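Local coordinates for protein disulfide isomerase (Pseudomonas aeruginosa, PDB 4N30) that probably works as a thiol-disulfide oxidoreductase of the DsbA subfamily, taking part in the machinery that introduces disulfide bonds, at residues A54-N59 / I188-T193; A62-P67 / L88-L93. All coordinates share one frame; numbering follows the deposited sequence.

Interaction 1 (A54-N59 / I188-T193); sequences ARWTIN and IRDNQT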
loop_
_atom_site.group_PDB
_atom_site.type_symbol
_atom_site.label_atom_id
_atom_site.label_comp_id
_atom_site.label_asym_id
_atom_site.label_seq_id
_atom_site.Cartn_x
_atom_site.Cartn_y
_atom_site.Cartn_z
ATOM N N ALA A 54 8.641 -10.571 9.773
ATOM C CA ALA A 54 7.557 -10.384 10.738
ATOM C C ALA A 54 6.533 -11.536 10.649
ATOM O O ALA A 54 6.135 -12.014 9.585
ATOM C CB ALA A 54 6.875 -9.020 10.539
ATOM N N ARG A 55 6.123 -11.896 11.871
ATOM C CA ARG A 55 5.081 -12.906 12.008
ATOM C C ARG A 55 3.717 -12.480 11.319
ATOM O O ARG A 55 3.112 -13.343 10.670
ATOM C CB ARG A 55 4.820 -13.227 13.479
ATOM C CG ARG A 55 3.582 -14.080 13.646
ATOM C CD ARG A 55 3.762 -15.486 13.900
ATOM N NE ARG A 55 2.453 -16.086 14.244
ATOM C CZ ARG A 55 2.085 -16.654 15.398
ATOM N NH1 ARG A 55 2.888 -16.625 16.468
ATOM N NH2 ARG A 55 0.878 -17.236 15.459
ATOM N N TRP A 56 3.271 -11.225 11.505
ATOM C CA TRP A 56 1.960 -10.855 10.915
ATOM C C TRP A 56 2.250 -9.796 9.897
ATOM O O TRP A 56 3.134 -8.926 10.068
ATOM C CB TRP A 56 1.073 -10.248 11.998
ATOM C CG TRP A 56 0.646 -11.329 12.970
ATOM C CD1 TRP A 56 -0.280 -12.293 12.802
ATOM C CD2 TRP A 56 1.230 -11.522 14.268
ATOM N NE1 TRP A 56 -0.363 -13.114 13.961
ATOM C CE2 TRP A 56 0.544 -12.663 14.870
ATOM C CE3 TRP A 56 2.200 -10.850 15.030
ATOM C CZ2 TRP A 56 0.859 -13.144 16.148
ATOM C CZ3 TRP A 56 2.446 -11.305 16.370
ATOM C CH2 TRP A 56 1.783 -12.436 16.884
ATOM N N THR A 57 1.488 -9.827 8.814
ATOM C CA THR A 57 1.603 -8.804 7.743
ATOM C C THR A 57 0.240 -8.107 7.632
ATOM O O THR A 57 -0.796 -8.782 7.429
ATOM C CB THR A 57 1.839 -9.463 6.451
ATOM O OG1 THR A 57 3.202 -9.957 6.432
ATOM C CG2 THR A 57 1.734 -8.451 5.200
ATOM N N ILE A 58 0.260 -6.784 7.743
ATOM C CA ILE A 58 -0.924 -5.942 7.435
ATOM C C ILE A 58 -0.894 -5.578 5.961
ATOM O O ILE A 58 0.066 -4.838 5.546
ATOM C CB ILE A 58 -0.943 -4.673 8.252
ATOM C CG1 ILE A 58 -1.014 -4.958 9.778
ATOM C CG2 ILE A 58 -2.094 -3.765 7.812
ATOM C CD1 ILE A 58 -0.813 -3.757 10.709
ATOM N N ASN A 59 -1.758 -6.157 5.133
ATOM C CA ASN A 59 -1.940 -5.750 3.743
ATOM C C ASN A 59 -2.887 -4.590 3.677
ATOM O O ASN A 59 -4.047 -4.743 4.109
ATOM C CB ASN A 59 -2.506 -6.917 2.904
ATOM C CG ASN A 59 -1.525 -8.034 2.796
ATOM O OD1 ASN A 59 -0.648 -8.014 1.931
ATOM N ND2 ASN A 59 -1.639 -9.013 3.700
ATOM N N ILE A 188 -5.113 -8.740 7.399
ATOM C CA ILE A 188 -3.970 -9.035 8.276
ATOM C C ILE A 188 -3.775 -10.540 8.214
ATOM O O ILE A 188 -4.684 -11.280 8.510
ATOM C CB ILE A 188 -4.229 -8.589 9.704
ATOM C CG1 ILE A 188 -4.614 -7.097 9.759
ATOM C CG2 ILE A 188 -2.994 -8.950 10.570
ATOM C CD1 ILE A 188 -4.849 -6.537 11.160
ATOM N N ARG A 189 -2.591 -10.979 7.773
ATOM C CA ARG A 189 -2.269 -12.391 7.603
ATOM C C ARG A 189 -1.297 -12.776 8.718
ATOM O O ARG A 189 -0.283 -12.110 8.980
ATOM C CB ARG A 189 -1.674 -12.578 6.247
ATOM C CG ARG A 189 -1.290 -14.070 6.023
ATOM C CD ARG A 189 -1.027 -14.404 4.590
ATOM N NE ARG A 189 -2.130 -13.897 3.762
ATOM C CZ ARG A 189 -3.359 -14.398 3.631
ATOM N NH1 ARG A 189 -3.734 -15.517 4.251
ATOM N NH2 ARG A 189 -4.234 -13.763 2.816
ATOM N N ASP A 190 -1.511 -13.968 9.309
ATOM C CA ASP A 190 -0.502 -14.611 10.154
ATOM C C ASP A 190 0.373 -15.529 9.283
ATOM O O ASP A 190 -0.116 -16.446 8.654
ATOM C CB ASP A 190 -1.285 -15.458 11.194
ATOM C CG ASP A 190 -0.414 -16.093 12.218
ATOM O OD1 ASP A 190 0.778 -16.416 11.888
ATOM O OD2 ASP A 190 -0.813 -16.217 13.365
ATOM N N ASN A 191 1.633 -15.085 9.122
ATOM C CA ASN A 191 2.551 -15.768 8.218
ATOM C C ASN A 191 2.942 -17.188 8.713
ATOM O O ASN A 191 3.523 -17.947 7.922
ATOM C CB ASN A 191 3.765 -14.874 8.001
ATOM C CG ASN A 191 3.397 -13.587 7.274
ATOM O OD1 ASN A 191 3.843 -12.526 7.703
ATOM N ND2 ASN A 191 2.673 -13.725 6.192
ATOM N N GLN A 192 2.707 -17.468 9.969
ATOM C CA GLN A 192 3.000 -18.804 10.556
ATOM C C GLN A 192 1.897 -19.768 10.204
ATOM O O GLN A 192 2.164 -20.983 9.969
ATOM C CB GLN A 192 3.208 -18.641 12.037
ATOM C CG GLN A 192 3.654 -19.936 12.775
ATOM C CD GLN A 192 3.805 -19.584 14.246
ATOM O OE1 GLN A 192 4.651 -18.792 14.594
ATOM N NE2 GLN A 192 2.916 -20.132 15.106
ATOM N N THR A 193 0.640 -19.341 10.169
ATOM C CA THR A 193 -0.512 -20.283 10.040
ATOM C C THR A 193 -1.234 -20.130 8.720
ATOM O O THR A 193 -2.048 -21.004 8.378
ATOM C CB THR A 193 -1.544 -20.036 11.171
ATOM O OG1 THR A 193 -2.148 -18.741 10.885
ATOM C CG2 THR A 193 -0.962 -20.021 12.506
HETATM O O HOH W 1 0.114 -11.340 3.107
#
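Arg55 grips Asp190 side-on, with two nitrogens for two oxygens. Arg55 NE reaches Asp190 OD1 at 2.9 Å, on the syn side but out of the carboxylate plane; the oxygen lies almost in the guanidinium plane. Arg55 NH2 bonds to the syn lone pair of Asp190 OD2, also at 2.9 Å, but tilted from the guanidinium plane. The two planes are 44° apart, so the pair is twisted. Arg55 CG is anti to the backbone N (chi1 170°), over the centre of one face of the Trp56 ring. The bend at chi2 (103°) then turns CD. Trp56 CZ2 covers one face of the guanidinium. The opposite guanidinium face is stacked on the Gln192 amide, with Arg55 CZ 3.4 Å from Gln192 OE1. Trp56 NE1 adds a weak bond to Asp190 OD2; the two side chains lie side by side, the ring steeply inclined to the carboxylate.

Asp190 OD1 also accepts from the backbone N of Gln192, forming an Asx turn that bends the chain just after strand 185-190. Along the strands, Thr57 and Arg189 form a hydrogen-bonded antiparallel pair, with N-to-O distances of 2.9 Å from Thr57 N to Arg189 O and from Arg189 N to Thr57 O. Ile58 and Ile188 lie side by side on the face that carries Trp56. Ile58 CG1 and Ile188 CG1 are 4.2 Å apart. Arg55 NH1 bonds to Leu219 O, and helix 205-216 touches Arg55, Trp56 and Asp190.

Asp190 thus joins the strand end, its turn and Arg55. The paired charge would be expected to keep the carboxylate ionised.

Interaction 2 (A62-P67 / L88-L93); sequences ADLECP and LVWRHL
Trp90 CG is anti to its backbone N (chi1 176°), and chi2 of -83° turns the indole so that one face meets Ala62. The methyl carbon Ala62 CB sits over the six-membered ring, 3.6 Å from its centroid and 18° off the normal. This is a CH-pi contact. The nearest ring atom to Ala62 CB is Trp90 CH2, at 3.4 Å. Leu64 CG lies anti to its carbonyl carbon, and its branch comes to the same end of the indole. Leu64 CG is 3.8 Å from Trp90 CZ2, and the two side chains cross at a slant. Phe121 packs edge-to-face with Trp90.

The backbones are joined as a parallel pair at Ala62 and His92. Ala62 N donates to Arg91 O at 2.9 Å. Leu93 N donates to Ala62 O, also at 2.9 Å and almost straight at the hydrogen. A water donates to Ala62 O as well and lies 2.9 Å from His92 ND1. This buried carbonyl therefore has two donors. His92 NE2 is held by Glu110.

Past Ala62 the chain turns sharply. Asp63 OD1 accepts from Glu65 N at 2.8 Å, an Asx turn. A type I turn runs from Asp63 to Cys66, closed by a bond from Cys66 N to Asp63 O. Asp63 OD2 binds Leu95 N. Cys66 is the N-cap of helix 67-81.

The arrangement is that of the thioredoxin fold: a central strand leads through a short loop to a CxxC motif at a helix start, here Cys66 and Cys69, probably the redox site.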
loop_
_atom_site.group_PDB
_atom_site.type_symbol
_atom_site.label_atom_id
_atom_site.label_comp_id
_atom_site.label_asym_id
_atom_site.label_seq_id
_atom_site.Cartn_x
_atom_site.Cartn_y
_atom_site.Cartn_z
ATOM N N ALA A 62 -5.117 0.344 -0.651
ATOM C CA ALA A 62 -5.096 1.801 -0.556
ATOM C C ALA A 62 -4.998 2.498 -1.893
ATOM O O ALA A 62 -4.641 1.905 -2.931
ATOM C CB ALA A 62 -3.946 2.244 0.339
ATOM N N ASP A 63 -5.405 3.765 -1.858
ATOM C CA ASP A 63 -5.606 4.613 -3.076
ATOM C C ASP A 63 -4.963 5.972 -2.740
ATOM O O ASP A 63 -5.205 6.546 -1.662
ATOM C CB ASP A 63 -7.155 4.718 -3.215
ATOM C CG ASP A 63 -7.632 5.805 -4.164
ATOM O OD1 ASP A 63 -6.909 6.671 -4.609
ATOM O OD2 ASP A 63 -8.887 5.719 -4.473
ATOM N N LEU A 64 -4.059 6.418 -3.630
ATOM C CA LEU A 64 -3.241 7.596 -3.360
ATOM C C LEU A 64 -4.070 8.899 -3.497
ATOM O O LEU A 64 -3.516 9.941 -3.078
ATOM C CB LEU A 64 -2.052 7.565 -4.328
ATOM C CG LEU A 64 -1.000 6.554 -3.831
ATOM C CD1 LEU A 64 -0.095 6.098 -5.000
ATOM C CD2 LEU A 64 -0.142 7.102 -2.674
ATOM N N GLU A 65 -5.289 8.851 -3.962
ATOM C CA GLU A 65 -6.259 9.947 -3.942
ATOM C C GLU A 65 -7.158 9.908 -2.747
ATOM O O GLU A 65 -7.982 10.851 -2.613
ATOM C CB GLU A 65 -7.058 9.973 -5.259
ATOM C CG GLU A 65 -6.221 10.355 -6.489
ATOM C CD GLU A 65 -5.684 11.749 -6.336
ATOM O OE1 GLU A 65 -4.576 11.923 -5.889
ATOM O OE2 GLU A 65 -6.444 12.710 -6.617
ATOM N N CYS A 66 -7.110 8.888 -1.932
ATOM C CA CYS A 66 -8.131 8.720 -0.862
ATOM C C CYS A 66 -7.697 9.431 0.389
ATOM O O CYS A 66 -6.589 9.300 0.925
ATOM C CB CYS A 66 -8.239 7.201 -0.607
ATOM S SG CYS A 66 -9.153 6.854 0.935
ATOM N N PRO A 67 -8.597 10.325 0.869
ATOM C CA PRO A 67 -8.228 11.154 2.039
ATOM C C PRO A 67 -8.067 10.326 3.285
ATOM O O PRO A 67 -7.353 10.793 4.204
ATOM C CB PRO A 67 -9.447 12.144 2.127
ATOM C CG PRO A 67 -10.574 11.396 1.525
ATOM C CD PRO A 67 -9.964 10.587 0.370
ATOM N N LEU A 88 4.078 -4.337 7.030
ATOM C CA LEU A 88 3.026 -3.648 6.249
ATOM C C LEU A 88 3.317 -3.813 4.787
ATOM O O LEU A 88 4.483 -3.584 4.357
ATOM C CB LEU A 88 3.068 -2.112 6.636
ATOM C CG LEU A 88 2.246 -1.196 5.749
ATOM C CD1 LEU A 88 0.733 -1.468 5.898
ATOM C CD2 LEU A 88 2.453 0.239 6.185
ATOM N N VAL A 89 2.342 -4.258 3.999
ATOM C CA VAL A 89 2.490 -4.319 2.558
ATOM C C VAL A 89 1.460 -3.501 1.888
ATOM O O VAL A 89 0.229 -3.647 2.213
ATOM C CB VAL A 89 2.449 -5.797 2.051
ATOM C CG1 VAL A 89 2.477 -5.815 0.539
ATOM C CG2 VAL A 89 3.638 -6.585 2.654
ATOM N N TRP A 90 1.846 -2.526 1.057
ATOM C CA TRP A 90 0.874 -1.708 0.353
ATOM C C TRP A 90 0.254 -2.558 -0.740
ATOM O O TRP A 90 1.047 -3.111 -1.557
ATOM C CB TRP A 90 1.588 -0.519 -0.282
ATOM C CG TRP A 90 0.714 0.391 -1.141
ATOM C CD1 TRP A 90 0.352 0.224 -2.459
ATOM C CD2 TRP A 90 0.069 1.621 -0.725
ATOM N NE1 TRP A 90 -0.390 1.262 -2.882
ATOM C CE2 TRP A 90 -0.580 2.148 -1.879
ATOM C CE3 TRP A 90 0.083 2.345 0.481
ATOM C CZ2 TRP A 90 -1.266 3.361 -1.849
ATOM C CZ3 TRP A 90 -0.573 3.573 0.486
ATOM C CH2 TRP A 90 -1.232 4.050 -0.676
ATOM N N ARG A 91 -1.050 -2.591 -0.867
ATOM C CA ARG A 91 -1.722 -3.234 -1.984
ATOM C C ARG A 91 -2.536 -2.194 -2.696
ATOM O O ARG A 91 -3.237 -1.376 -2.110
ATOM C CB ARG A 91 -2.642 -4.357 -1.450
ATOM C CG ARG A 91 -1.953 -5.410 -0.563
ATOM C CD ARG A 91 -0.777 -6.098 -1.202
ATOM N NE ARG A 91 -1.353 -6.943 -2.164
ATOM C CZ ARG A 91 -1.839 -8.176 -1.940
ATOM N NH1 ARG A 91 -1.850 -8.731 -0.731
ATOM N NH2 ARG A 91 -2.388 -8.832 -2.963
ATOM N N HIS A 92 -2.567 -2.215 -4.023
ATOM C CA HIS A 92 -3.259 -1.185 -4.797
ATOM C C HIS A 92 -4.703 -1.408 -4.877
ATOM O O HIS A 92 -5.160 -2.459 -5.415
ATOM C CB HIS A 92 -2.644 -1.095 -6.203
ATOM C CG HIS A 92 -1.259 -0.662 -6.191
ATOM N ND1 HIS A 92 -0.883 0.626 -5.953
ATOM C CD2 HIS A 92 -0.091 -1.388 -6.463
ATOM C CE1 HIS A 92 0.459 0.687 -6.034
ATOM N NE2 HIS A 92 0.950 -0.541 -6.305
ATOM N N LEU A 93 -5.489 -0.365 -4.542
ATOM C CA LEU A 93 -6.866 -0.330 -4.896
ATOM C C LEU A 93 -7.235 1.123 -5.162
ATOM O O LEU A 93 -8.045 1.709 -4.481
ATOM C CB LEU A 93 -7.718 -0.952 -3.804
ATOM C CG LEU A 93 -9.224 -1.068 -4.083
ATOM C CD1 LEU A 93 -9.420 -1.960 -5.304
ATOM C CD2 LEU A 93 -9.967 -1.646 -2.880
HETATM O O HOH W 2 -2.882 2.537 -5.230
#

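Overall arrangement
Both interactions rest on strand 56-62. Interaction 1 pairs its beginning with the antiparallel strand 185-190. Interaction 2 pairs its end, and the loop beyond, with the parallel strand 86-92. The centres are about 18 Å apart. Interaction 1 is partly buried, well out from the chain centre, and combines charge pairing with strand pairing. Interaction 2 is buried near the centre and depends on indole packing plus backbone bonds. They meet where Ile58 O lies 2.8 Å from Val89 N, and Asn59 OD1 also reaches Arg91 NH1. Interaction 1 joins two inner strands at the end of the sheet away from the CxxC helix; interaction 2 lies where the chain leads into that helix.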